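Local coordinates for protein Niban 2 (PDB 7CTP) that may suppress apoptosis and promote melanoma cell invasion, acting as a myristoylated PH-domain protein of the cytosol and plasma membrane, at residues F27-Y31 against A207-I212; Q34-L39 against K202-A207; L39-M43 against M300-R305; Q310-K315 against F526-I530; K321-F325 against E514-F518. All coordinates share one frame. Residue numbers count along the deposited sequence, not the author numbering.

Contact 1. Residues F27-Y31 against A207-I212; sequences FLQFY and AFTDAI
Two helical pieces cross, 27-31 within helix 10-48 and 207-212 within helix 204-218. Their local axes approach to 8.7 Å with N-to-C directions 129° apart (signed crossing angle +129°), and the closest CA pair is Tyr31 with Ala211 at 5.0 Å, putting a small residue at the crossing. Phe27, with chi1 t, reaches across: its CE1 lies 3.7 Å from Ala211 CB and 3.5 Å from Ile212 CD1, and its CZ 3.7 Å from Phe208 CE1. The Phe27 and Phe208 rings meet obliquely, centroids 5.5 Å apart and planes at 63°. Phe30 points its CB at the partner, 4.2 Å from Ala211 CB, then swings its ring off along helix 204-218. Tyr31, also t, sets its CA 3.6 Å from Ala211 CB, while its CE1 is 4.1 Å from both Ala207 CB and Phe208 CB. Phe286 of helix 260-337 packs edge-to-face with Tyr31 and Phe208. No hydrogen bond joins the two segments, which meet by apolar packing of Phe27, Phe30 and Tyr31 on Ala207, Phe208, Ala211 and Ile212.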
# COMPACT_ATOMS: atom_id res chain seq x y z
N PHE A 27 21.05 1.00 2.29
CA PHE A 27 19.84 0.33 1.82
C PHE A 27 20.13 -0.56 0.62
O PHE A 27 19.62 -1.68 0.52
CB PHE A 27 18.75 1.33 1.43
CG PHE A 27 17.61 0.65 0.70
CD1 PHE A 27 16.67 -0.07 1.41
CD2 PHE A 27 17.57 0.62 -0.69
CE1 PHE A 27 15.65 -0.75 0.75
CE2 PHE A 27 16.56 -0.06 -1.36
CZ PHE A 27 15.60 -0.75 -0.64
N LEU A 28 20.88 -0.04 -0.36
CA LEU A 28 21.05 -0.80 -1.59
C LEU A 28 21.87 -2.07 -1.37
O LEU A 28 21.72 -3.03 -2.13
CB LEU A 28 21.70 0.10 -2.65
CG LEU A 28 20.70 1.19 -3.10
CD1 LEU A 28 21.42 2.31 -3.89
CD2 LEU A 28 19.54 0.60 -3.88
N GLN A 29 22.72 -2.09 -0.34
CA GLN A 29 23.40 -3.34 0.03
C GLN A 29 22.39 -4.37 0.52
O GLN A 29 22.45 -5.54 0.13
CB GLN A 29 24.46 -3.08 1.10
CG GLN A 29 25.60 -2.18 0.63
CD GLN A 29 26.58 -1.85 1.75
OE1 GLN A 29 26.18 -1.43 2.84
NE2 GLN A 29 27.87 -2.03 1.48
N PHE A 30 21.44 -3.96 1.36
CA PHE A 30 20.35 -4.86 1.74
C PHE A 30 19.56 -5.32 0.52
O PHE A 30 19.16 -6.49 0.42
CB PHE A 30 19.40 -4.19 2.74
CG PHE A 30 19.94 -4.12 4.14
CD1 PHE A 30 19.93 -5.24 4.96
CD2 PHE A 30 20.42 -2.93 4.66
CE1 PHE A 30 20.41 -5.18 6.27
CE2 PHE A 30 20.91 -2.86 5.97
CZ PHE A 30 20.90 -3.98 6.76
N TYR A 31 19.31 -4.40 -0.42
CA TYR A 31 18.50 -4.72 -1.59
C TYR A 31 19.20 -5.75 -2.49
O TYR A 31 18.59 -6.75 -2.90
CB TYR A 31 18.18 -3.45 -2.37
CG TYR A 31 17.39 -3.68 -3.62
CD1 TYR A 31 16.04 -3.99 -3.56
CD2 TYR A 31 18.00 -3.64 -4.87
CE1 TYR A 31 15.31 -4.22 -4.71
CE2 TYR A 31 17.29 -3.88 -6.01
CZ TYR A 31 15.95 -4.17 -5.93
OH TYR A 31 15.23 -4.40 -7.06
N ALA A 207 11.71 -8.32 -3.01
CA ALA A 207 13.09 -7.94 -2.70
C ALA A 207 13.12 -6.53 -2.12
O ALA A 207 13.82 -6.27 -1.14
CB ALA A 207 13.97 -8.02 -3.95
N PHE A 208 12.34 -5.62 -2.71
CA PHE A 208 12.35 -4.25 -2.22
C PHE A 208 11.75 -4.15 -0.82
O PHE A 208 12.34 -3.54 0.08
CB PHE A 208 11.61 -3.34 -3.20
CG PHE A 208 11.62 -1.90 -2.78
CD1 PHE A 208 12.70 -1.09 -3.06
CD2 PHE A 208 10.56 -1.38 -2.06
CE1 PHE A 208 12.71 0.24 -2.65
CE2 PHE A 208 10.57 -0.06 -1.65
CZ PHE A 208 11.65 0.75 -1.94
N THR A 209 10.56 -4.73 -0.62
CA THR A 209 9.91 -4.52 0.67
C THR A 209 10.63 -5.26 1.79
O THR A 209 10.70 -4.77 2.92
CB THR A 209 8.44 -4.91 0.59
OG1 THR A 209 8.34 -6.28 0.20
CG2 THR A 209 7.74 -4.06 -0.45
N ASP A 210 11.20 -6.44 1.49
CA ASP A 210 12.02 -7.12 2.49
C ASP A 210 13.29 -6.33 2.78
O ASP A 210 13.72 -6.26 3.94
CB ASP A 210 12.38 -8.54 2.03
CG ASP A 210 11.20 -9.50 2.14
OD1 ASP A 210 10.34 -9.31 3.02
OD2 ASP A 210 11.14 -10.44 1.32
N ALA A 211 13.91 -5.72 1.77
CA ALA A 211 15.10 -4.93 2.03
C ALA A 211 14.78 -3.72 2.90
O ALA A 211 15.58 -3.33 3.76
CB ALA A 211 15.75 -4.47 0.72
N ILE A 212 13.61 -3.10 2.67
CA ILE A 212 13.20 -1.97 3.49
C ILE A 212 13.07 -2.41 4.94
O ILE A 212 13.54 -1.74 5.86
CB ILE A 212 11.87 -1.38 2.98
CG1 ILE A 212 12.10 -0.57 1.69
CG2 ILE A 212 11.21 -0.51 4.06
CD1 ILE A 212 12.71 0.82 1.95

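Contact 2. Residues Q34-L39 against K202-A207; sequences QYGVAL and KVEGPA
Residues 34-39 are part of helix 10-48; opposite them the chain turns at 202-203 into helix 204-218, with Val203 at the N-cap position. The CA register pairs Ala38 with Val203 at 5.3 Å and Tyr35 with Ala207 at 5.0 Å. Lys202 contributes its carbonyl: one water donates to Lys202 O (2.8 Å) and to Ala38 O (2.7 Å). Val203, chi1 t, buries the most surface. Its CG1 stands over a face of the Tyr35 ring in a CH-pi contact, 4.0 Å from the centroid and 22° off the normal, and its CG2 is 4.0 Å from Leu39 CD1. Glu204 CG lies 3.9 Å from Tyr35 OH, at the ring edge; Glu204 OE2 bonds to Gln294 and Tyr35 OH to Gln297, both of helix 260-337. Ala207 CB then fits 3.8 Å from both Ala38 CB and Tyr35 CA. The start of a helix, N-cap residue included, thus packs on a second helix through alanines, and the water links two carbonyls that could not hydrogen-bond to each other.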
# COMPACT_ATOMS: atom_id res chain seq x y z
N GLN A 34 19.02 -9.04 -0.86
CA GLN A 34 17.69 -9.63 -0.90
C GLN A 34 17.31 -10.12 -2.29
O GLN A 34 16.50 -11.05 -2.41
CB GLN A 34 16.63 -8.62 -0.43
CG GLN A 34 16.54 -8.40 1.08
CD GLN A 34 16.39 -9.69 1.88
OE1 GLN A 34 15.48 -10.49 1.64
NE2 GLN A 34 17.30 -9.90 2.84
N TYR A 35 17.85 -9.51 -3.34
CA TYR A 35 17.32 -9.74 -4.68
C TYR A 35 17.41 -11.22 -5.06
O TYR A 35 16.44 -11.82 -5.54
CB TYR A 35 18.04 -8.89 -5.71
CG TYR A 35 17.27 -8.80 -7.01
CD1 TYR A 35 16.28 -7.84 -7.18
CD2 TYR A 35 17.50 -9.70 -8.04
CE1 TYR A 35 15.56 -7.77 -8.36
CE2 TYR A 35 16.78 -9.64 -9.21
CZ TYR A 35 15.82 -8.67 -9.37
OH TYR A 35 15.10 -8.61 -10.55
N GLY A 36 18.58 -11.83 -4.84
CA GLY A 36 18.74 -13.22 -5.23
C GLY A 36 17.92 -14.17 -4.38
O GLY A 36 17.55 -15.25 -4.84
N VAL A 37 17.65 -13.79 -3.13
CA VAL A 37 16.81 -14.62 -2.27
C VAL A 37 15.37 -14.59 -2.78
O VAL A 37 14.71 -15.62 -2.90
CB VAL A 37 16.90 -14.14 -0.81
CG1 VAL A 37 15.89 -14.89 0.07
CG2 VAL A 37 18.32 -14.28 -0.26
N ALA A 38 14.88 -13.39 -3.11
CA ALA A 38 13.54 -13.27 -3.68
C ALA A 38 13.43 -14.04 -4.99
O ALA A 38 12.39 -14.66 -5.26
CB ALA A 38 13.20 -11.79 -3.91
N LEU A 39 14.48 -13.98 -5.82
CA LEU A 39 14.48 -14.72 -7.08
C LEU A 39 14.43 -16.22 -6.82
O LEU A 39 13.64 -16.94 -7.45
CB LEU A 39 15.73 -14.36 -7.89
CG LEU A 39 15.89 -15.07 -9.24
CD1 LEU A 39 14.78 -14.66 -10.19
CD2 LEU A 39 17.25 -14.73 -9.83
N LYS A 202 6.77 -10.80 -8.78
CA LYS A 202 7.38 -12.05 -8.34
C LYS A 202 8.67 -11.81 -7.58
O LYS A 202 8.93 -12.49 -6.58
CB LYS A 202 7.64 -12.96 -9.55
CG LYS A 202 6.41 -13.24 -10.38
CD LYS A 202 6.71 -14.21 -11.51
CE LYS A 202 5.47 -15.01 -11.90
NZ LYS A 202 5.28 -16.25 -11.08
N VAL A 203 9.49 -10.86 -8.03
CA VAL A 203 10.85 -10.77 -7.51
C VAL A 203 11.14 -9.36 -7.01
O VAL A 203 11.55 -9.18 -5.86
CB VAL A 203 11.87 -11.18 -8.59
CG1 VAL A 203 13.29 -11.06 -8.05
CG2 VAL A 203 11.58 -12.60 -9.05
N GLU A 204 10.93 -8.35 -7.87
CA GLU A 204 11.31 -6.98 -7.53
C GLU A 204 10.57 -6.48 -6.30
O GLU A 204 11.15 -5.85 -5.41
CB GLU A 204 11.05 -6.06 -8.72
CG GLU A 204 12.05 -6.21 -9.85
CD GLU A 204 11.75 -5.29 -11.01
OE1 GLU A 204 11.05 -4.26 -10.80
OE2 GLU A 204 12.20 -5.59 -12.13
N GLY A 205 9.26 -6.73 -6.24
CA GLY A 205 8.44 -6.30 -5.13
C GLY A 205 8.89 -6.84 -3.79
O GLY A 205 9.22 -6.09 -2.87
N PRO A 206 8.91 -8.18 -3.65
CA PRO A 206 9.38 -8.76 -2.38
C PRO A 206 10.81 -8.40 -2.03
O PRO A 206 11.11 -8.19 -0.85
CB PRO A 206 9.23 -10.28 -2.63
CG PRO A 206 8.15 -10.38 -3.64
CD PRO A 206 8.33 -9.19 -4.55
N ALA A 207 11.71 -8.32 -3.01
CA ALA A 207 13.09 -7.94 -2.70
C ALA A 207 13.12 -6.53 -2.12
O ALA A 207 13.82 -6.27 -1.14
CB ALA A 207 13.97 -8.02 -3.95
O HOH W 1 10.05 -13.73 -4.30

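Contact 3. Residues L39-M43 against M300-R305; sequences LFNSM and MQAVIR
This is a buried, largely apolar helix-helix packing contact that joins helix 10-48 to the long helix 260-337, its centre about 27 Å from the centre of the chain. Both pieces are regular alpha helix. Their local axes come within 10.3 Å, with N-to-C directions 54° apart and a signed crossing angle of -54°. The nearest CA pairs are Phe40 with Ile304 (6.4 Å) and Leu39 with Gln301 (7.7 Å), wider spacings that are filled by long side chains. Ile304 (chi1 m, chi2 t) is shared by three partners: its CD1 is 3.7 Å from Leu39 CG, and its CG2 is 3.8 Å from both Phe40 CD1 and Met43 SD. Leu39, in the t,p rotamer, also presses CD2 to 3.6 Å from Met300 CB. Met43 buries the most surface. With chi1 m, chi2 t and chi3 p, it runs out over helix 260-337 until its CE is 3.6 Å from Gln301 O and 3.6 Å from Arg305 NH1, lying over one face of the guanidinium. No hydrogen bond spans the two segments; Gln301 OE1 pairs with Gln297 of its own helix. Around this core, the Phe40 side chain continues along helix 260-337 to Met308, Ile311 and Lys315, while Phe529, in the loop before helix 532-555, packs on Ile304.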
# COMPACT_ATOMS: atom_id res chain seq x y z
N LEU A 39 14.48 -13.98 -5.82
CA LEU A 39 14.48 -14.72 -7.08
C LEU A 39 14.43 -16.22 -6.82
O LEU A 39 13.64 -16.94 -7.45
CB LEU A 39 15.73 -14.36 -7.89
CG LEU A 39 15.89 -15.07 -9.24
CD1 LEU A 39 14.78 -14.66 -10.19
CD2 LEU A 39 17.25 -14.73 -9.83
N PHE A 40 15.25 -16.71 -5.90
CA PHE A 40 15.23 -18.14 -5.58
C PHE A 40 13.86 -18.58 -5.07
O PHE A 40 13.34 -19.63 -5.48
CB PHE A 40 16.30 -18.47 -4.54
CG PHE A 40 16.21 -19.89 -4.05
CD1 PHE A 40 16.71 -20.92 -4.82
CD2 PHE A 40 15.58 -20.19 -2.85
CE1 PHE A 40 16.62 -22.23 -4.39
CE2 PHE A 40 15.48 -21.50 -2.42
CZ PHE A 40 16.01 -22.52 -3.19
N ASN A 41 13.25 -17.80 -4.17
CA ASN A 41 11.96 -18.21 -3.61
C ASN A 41 10.88 -18.26 -4.68
O ASN A 41 10.04 -19.17 -4.69
CB ASN A 41 11.54 -17.26 -2.48
CG ASN A 41 12.41 -17.40 -1.25
OD1 ASN A 41 12.99 -18.46 -0.98
ND2 ASN A 41 12.51 -16.32 -0.47
N SER A 42 10.89 -17.30 -5.60
CA SER A 42 9.89 -17.27 -6.66
C SER A 42 10.11 -18.43 -7.61
O SER A 42 9.16 -19.13 -7.99
CB SER A 42 9.94 -15.94 -7.40
OG SER A 42 9.04 -15.93 -8.51
N MET A 43 11.37 -18.68 -7.98
CA MET A 43 11.64 -19.79 -8.89
C MET A 43 11.34 -21.12 -8.24
O MET A 43 10.87 -22.05 -8.91
CB MET A 43 13.09 -19.74 -9.37
CG MET A 43 13.33 -18.61 -10.32
SD MET A 43 14.99 -18.68 -10.98
CE MET A 43 14.88 -20.15 -12.01
N MET A 300 21.77 -15.66 -12.73
CA MET A 300 21.30 -16.20 -11.46
C MET A 300 20.24 -17.27 -11.67
O MET A 300 20.24 -18.29 -10.98
CB MET A 300 20.76 -15.08 -10.58
CG MET A 300 21.81 -14.17 -10.03
SD MET A 300 21.03 -13.01 -8.92
CE MET A 300 22.41 -11.94 -8.57
N GLN A 301 19.31 -17.04 -12.60
CA GLN A 301 18.27 -18.02 -12.89
C GLN A 301 18.88 -19.36 -13.30
O GLN A 301 18.41 -20.42 -12.88
CB GLN A 301 17.32 -17.50 -13.97
CG GLN A 301 16.52 -16.28 -13.51
CD GLN A 301 15.73 -15.63 -14.63
OE1 GLN A 301 15.14 -14.57 -14.44
NE2 GLN A 301 15.70 -16.28 -15.79
N ALA A 302 19.94 -19.32 -14.11
CA ALA A 302 20.56 -20.55 -14.57
C ALA A 302 21.15 -21.34 -13.40
O ALA A 302 21.02 -22.57 -13.34
CB ALA A 302 21.63 -20.25 -15.61
N VAL A 303 21.80 -20.64 -12.46
CA VAL A 303 22.38 -21.32 -11.31
C VAL A 303 21.28 -21.90 -10.42
O VAL A 303 21.38 -23.04 -9.96
CB VAL A 303 23.31 -20.37 -10.53
CG1 VAL A 303 23.76 -21.03 -9.24
CG2 VAL A 303 24.51 -19.96 -11.39
N ILE A 304 20.23 -21.12 -10.18
CA ILE A 304 19.11 -21.59 -9.34
C ILE A 304 18.46 -22.83 -9.96
O ILE A 304 18.16 -23.80 -9.26
CB ILE A 304 18.08 -20.47 -9.14
CG1 ILE A 304 18.63 -19.39 -8.21
CG2 ILE A 304 16.75 -21.05 -8.62
CD1 ILE A 304 17.90 -18.05 -8.32
N ARG A 305 18.22 -22.79 -11.27
CA ARG A 305 17.54 -23.91 -11.93
C ARG A 305 18.41 -25.16 -11.89
O ARG A 305 17.90 -26.26 -11.63
CB ARG A 305 17.20 -23.53 -13.37
CG ARG A 305 15.98 -24.25 -13.94
CD ARG A 305 15.75 -23.85 -15.40
NE ARG A 305 15.49 -22.42 -15.58
CZ ARG A 305 14.32 -21.83 -15.33
NH1 ARG A 305 14.18 -20.53 -15.55
NH2 ARG A 305 13.30 -22.54 -14.88

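Contact 4. Residues Q310-K315 against F526-I530; sequences QIITSK and FARFI
Ile311, Ile530 and Phe526 bury the most surface where a regular turn of helix 260-337 meets the loop leading to helix 532-555. The loop's 526-530 segment turns, with Phe529 N bonded to Phe526 O at 2.9 Å, before Ile530 extends (phi/psi -132/123). CA atoms pair Ile311 with Phe526 at 6.8 Å and Lys315 with Ile530 at 6.5 Å. Ile311 (m,t) sets CG1 over the Phe526 face in a CH-pi contact, 3.7 Å from the centroid and 3° off the normal; its CD1 is 3.8 Å from Phe529 CD2 and its CG2 3.9 Å from Ile530 CD1. Phe526 (chi1 m) takes Ser314 CB at its ring edge, 4.1 Å from CD2. Ile530, also m,t, puts CD1 3.2 Å from Ser314 OG, which is buried without a polar partner, and CG1 3.8 Å from Lys315 CE. Lys315 reaches past it to donate NZ to Phe529 O at 2.9 Å. An interhelical loop thus packs on the side of the long helix by apolar contacts, with one hydrogen bond tying its backbone to Lys315.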
# COMPACT_ATOMS: atom_id res chain seq x y z
N GLN A 310 20.46 -28.67 -4.44
CA GLN A 310 21.60 -28.46 -3.55
C GLN A 310 21.42 -27.19 -2.73
O GLN A 310 21.84 -27.13 -1.56
CB GLN A 310 22.89 -28.40 -4.37
CG GLN A 310 23.30 -29.74 -5.00
CD GLN A 310 22.24 -30.31 -5.95
OE1 GLN A 310 21.82 -29.66 -6.91
NE2 GLN A 310 21.81 -31.54 -5.67
N ILE A 311 20.81 -26.16 -3.32
CA ILE A 311 20.51 -24.94 -2.56
C ILE A 311 19.51 -25.25 -1.45
O ILE A 311 19.68 -24.81 -0.30
CB ILE A 311 19.99 -23.83 -3.50
CG1 ILE A 311 21.07 -23.46 -4.53
CG2 ILE A 311 19.60 -22.59 -2.69
CD1 ILE A 311 20.60 -22.48 -5.59
N ILE A 312 18.47 -26.03 -1.76
CA ILE A 312 17.49 -26.40 -0.74
C ILE A 312 18.16 -27.16 0.40
O ILE A 312 17.89 -26.91 1.58
CB ILE A 312 16.35 -27.22 -1.37
CG1 ILE A 312 15.55 -26.37 -2.36
CG2 ILE A 312 15.43 -27.77 -0.28
CD1 ILE A 312 14.62 -27.19 -3.24
N THR A 313 19.03 -28.11 0.05
CA THR A 313 19.75 -28.88 1.05
C THR A 313 20.61 -27.99 1.94
O THR A 313 20.64 -28.14 3.17
CB THR A 313 20.62 -29.93 0.35
OG1 THR A 313 19.76 -30.87 -0.30
CG2 THR A 313 21.53 -30.63 1.34
N SER A 314 21.32 -27.04 1.32
CA SER A 314 22.18 -26.14 2.08
C SER A 314 21.34 -25.24 2.98
O SER A 314 21.70 -25.00 4.14
CB SER A 314 23.05 -25.33 1.13
OG SER A 314 23.48 -24.11 1.72
N LYS A 315 20.22 -24.74 2.45
CA LYS A 315 19.31 -23.91 3.25
C LYS A 315 18.80 -24.68 4.46
O LYS A 315 18.78 -24.16 5.59
CB LYS A 315 18.16 -23.42 2.37
CG LYS A 315 17.44 -22.16 2.88
CD LYS A 315 16.46 -21.56 1.84
CE LYS A 315 17.18 -20.80 0.70
NZ LYS A 315 16.99 -19.29 0.74
N PHE A 526 26.45 -20.02 -3.33
CA PHE A 526 25.03 -19.93 -3.00
C PHE A 526 24.69 -18.71 -2.17
O PHE A 526 23.53 -18.57 -1.76
CB PHE A 526 24.56 -21.17 -2.22
CG PHE A 526 24.60 -22.46 -3.01
CD1 PHE A 526 24.83 -22.46 -4.38
CD2 PHE A 526 24.41 -23.67 -2.37
CE1 PHE A 526 24.88 -23.65 -5.09
CE2 PHE A 526 24.46 -24.86 -3.07
CZ PHE A 526 24.69 -24.85 -4.43
N ALA A 527 25.66 -17.83 -1.90
CA ALA A 527 25.43 -16.74 -0.94
C ALA A 527 24.44 -15.71 -1.47
O ALA A 527 23.85 -14.97 -0.67
CB ALA A 527 26.76 -16.08 -0.58
N ARG A 528 24.27 -15.62 -2.79
CA ARG A 528 23.24 -14.72 -3.32
C ARG A 528 21.84 -15.26 -3.10
O ARG A 528 20.87 -14.51 -3.22
CB ARG A 528 23.44 -14.46 -4.82
CG ARG A 528 24.67 -13.65 -5.20
CD ARG A 528 24.73 -12.29 -4.49
NE ARG A 528 23.66 -11.35 -4.83
CZ ARG A 528 23.71 -10.47 -5.83
NH1 ARG A 528 24.77 -10.43 -6.62
NH2 ARG A 528 22.69 -9.63 -6.04
N PHE A 529 21.71 -16.55 -2.78
CA PHE A 529 20.39 -17.17 -2.67
C PHE A 529 20.04 -17.58 -1.25
O PHE A 529 18.88 -17.92 -1.00
CB PHE A 529 20.31 -18.42 -3.56
CG PHE A 529 20.90 -18.19 -4.91
CD1 PHE A 529 20.44 -17.16 -5.71
CD2 PHE A 529 21.95 -18.98 -5.36
CE1 PHE A 529 21.01 -16.91 -6.95
CE2 PHE A 529 22.52 -18.75 -6.61
CZ PHE A 529 22.06 -17.72 -7.40
N ILE A 530 21.01 -17.56 -0.35
CA ILE A 530 20.83 -17.98 1.04
C ILE A 530 21.44 -16.91 1.93
O ILE A 530 22.63 -16.60 1.80
CB ILE A 530 21.49 -19.34 1.32
CG1 ILE A 530 20.94 -20.41 0.37
CG2 ILE A 530 21.31 -19.72 2.80
CD1 ILE A 530 21.61 -21.76 0.51

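Contact 5. Residues K321-F325 against E514-F518; sequences KIRAF and ELPRF
Aromatic contacts dominate where residues 321-325 of helix 260-337 face a 3-10 turn, 515-518, in the loop between helices 464-511 and 532-555. The backbones stay apart, CA to CA 7.8 Å for Ile322 with Phe518 and 9.5 Å for Phe325 with Glu514, and two phenylalanines fill the gap. Phe518 (chi1 m) receives Ile322 CG1 over its face, a CH-pi contact 4.0 Å from the centroid and 5° off the normal. Phe325 (chi1 t) brings CB to 4.0 Å from Phe518 CZ, at that ring's edge, and CZ to 3.7 Å from Glu514 CB; the two rings are oblique, centroids 6.0 Å apart and planes at 58°. Of the helix backbone, Lys321 O lies 3.6 Å and Ile322 N 4.1 Å from Phe518 CE1. Among charged groups, Arg517 CZ makes an off-centre cation-pi contact with the Phe325 ring, 4.6 Å from its centroid, while Arg517 NH1 forms a salt bridge with Glu514 OE1 (2.8 Å) inside the loop. Tyr536 of helix 532-555 packs on Ile322, and Thr510 and Cys511 on Phe325. The arrangement is a 3-10 segment packed on a long helix, in the protein's helical part rather than its PH-domain sheet.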
# COMPACT_ATOMS: atom_id res chain seq x y z
N LYS A 321 20.83 -25.75 12.11
CA LYS A 321 21.76 -25.21 13.10
C LYS A 321 21.18 -24.00 13.80
O LYS A 321 21.42 -23.78 15.00
CB LYS A 321 23.08 -24.85 12.42
CG LYS A 321 23.78 -26.01 11.76
CD LYS A 321 24.23 -27.05 12.78
CE LYS A 321 25.12 -28.10 12.10
NZ LYS A 321 24.77 -29.48 12.52
N ILE A 322 20.43 -23.18 13.07
CA ILE A 322 19.77 -22.03 13.69
C ILE A 322 18.67 -22.49 14.65
O ILE A 322 18.53 -21.97 15.76
CB ILE A 322 19.22 -21.09 12.60
CG1 ILE A 322 20.38 -20.47 11.81
CG2 ILE A 322 18.32 -20.02 13.20
CD1 ILE A 322 19.92 -19.70 10.57
N ARG A 323 17.87 -23.48 14.22
CA ARG A 323 16.83 -24.06 15.06
C ARG A 323 17.41 -24.54 16.39
O ARG A 323 16.89 -24.21 17.46
CB ARG A 323 16.15 -25.22 14.34
CG ARG A 323 14.97 -24.85 13.50
CD ARG A 323 14.27 -26.10 12.98
NE ARG A 323 13.99 -26.01 11.55
CZ ARG A 323 14.64 -26.69 10.61
NH1 ARG A 323 15.61 -27.53 10.94
NH2 ARG A 323 14.32 -26.54 9.33
N ALA A 324 18.48 -25.34 16.32
CA ALA A 324 19.13 -25.83 17.53
C ALA A 324 19.44 -24.70 18.49
O ALA A 324 19.36 -24.86 19.71
CB ALA A 324 20.40 -26.59 17.17
N PHE A 325 19.78 -23.53 17.95
CA PHE A 325 20.22 -22.39 18.76
C PHE A 325 19.04 -21.62 19.35
O PHE A 325 19.06 -21.25 20.53
CB PHE A 325 21.10 -21.49 17.89
CG PHE A 325 21.35 -20.12 18.45
CD1 PHE A 325 22.12 -19.96 19.60
CD2 PHE A 325 20.87 -18.99 17.81
CE1 PHE A 325 22.36 -18.69 20.10
CE2 PHE A 325 21.12 -17.73 18.31
CZ PHE A 325 21.86 -17.58 19.46
N GLU A 514 25.05 -13.21 17.53
CA GLU A 514 25.44 -14.60 17.31
C GLU A 514 25.22 -15.09 15.89
O GLU A 514 25.97 -15.94 15.41
CB GLU A 514 24.65 -15.51 18.26
CG GLU A 514 24.99 -15.32 19.73
CD GLU A 514 26.47 -15.50 20.01
OE1 GLU A 514 27.05 -16.50 19.54
OE2 GLU A 514 27.05 -14.63 20.70
N LEU A 515 24.20 -14.56 15.20
CA LEU A 515 23.87 -15.01 13.85
C LEU A 515 25.04 -14.98 12.87
O LEU A 515 25.16 -15.93 12.07
CB LEU A 515 22.70 -14.19 13.30
CG LEU A 515 21.34 -14.43 13.93
CD1 LEU A 515 20.32 -13.49 13.31
CD2 LEU A 515 20.92 -15.89 13.75
N PRO A 516 25.91 -13.96 12.85
CA PRO A 516 27.00 -13.98 11.85
C PRO A 516 27.90 -15.20 11.94
O PRO A 516 28.54 -15.55 10.94
CB PRO A 516 27.77 -12.69 12.16
CG PRO A 516 26.73 -11.78 12.73
CD PRO A 516 25.86 -12.67 13.56
N ARG A 517 27.94 -15.88 13.08
CA ARG A 517 28.76 -17.08 13.20
C ARG A 517 28.27 -18.20 12.28
O ARG A 517 29.05 -19.11 11.96
CB ARG A 517 28.80 -17.56 14.66
CG ARG A 517 27.78 -18.62 15.02
CD ARG A 517 27.54 -18.72 16.53
NE ARG A 517 26.71 -19.87 16.87
CZ ARG A 517 25.98 -19.98 17.98
NH1 ARG A 517 25.98 -19.01 18.88
NH2 ARG A 517 25.26 -21.08 18.19
N PHE A 518 27.02 -18.14 11.83
CA PHE A 518 26.47 -19.15 10.93
C PHE A 518 26.81 -18.89 9.47
O PHE A 518 26.47 -19.73 8.63
CB PHE A 518 24.94 -19.23 11.05
CG PHE A 518 24.44 -19.70 12.39
CD1 PHE A 518 24.49 -21.04 12.74
CD2 PHE A 518 23.88 -18.80 13.29
CE1 PHE A 518 24.01 -21.47 13.97
CE2 PHE A 518 23.40 -19.23 14.52
CZ PHE A 518 23.47 -20.57 14.86

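Helix 10-48 carries contacts 1, 2 and 3 in succession, and helix 260-337 carries contacts 3, 4 and 5, so the two series meet at contact 3. Contacts 1 and 2 share Ala207, centres about 9 Å apart; contacts 2 and 3 share Leu39, centres about 10 Å apart. Contact 3 adjoins contact 4 through Phe40 CE1 and Ile311 CG2 at 3.4 Å; contact 2 also meets contact 4, Gly36 O 3.6 Å from Phe529 CD1. Contact 5 lies about 16 Å from contact 4 between centres, without touching it. Bound glycerol, probably from the crystallisation liquor, occurs about 4 Å from the Val203 side chain; glycerol also lies about 3 Å from that of Arg305, hydrogen-bonded to NH1.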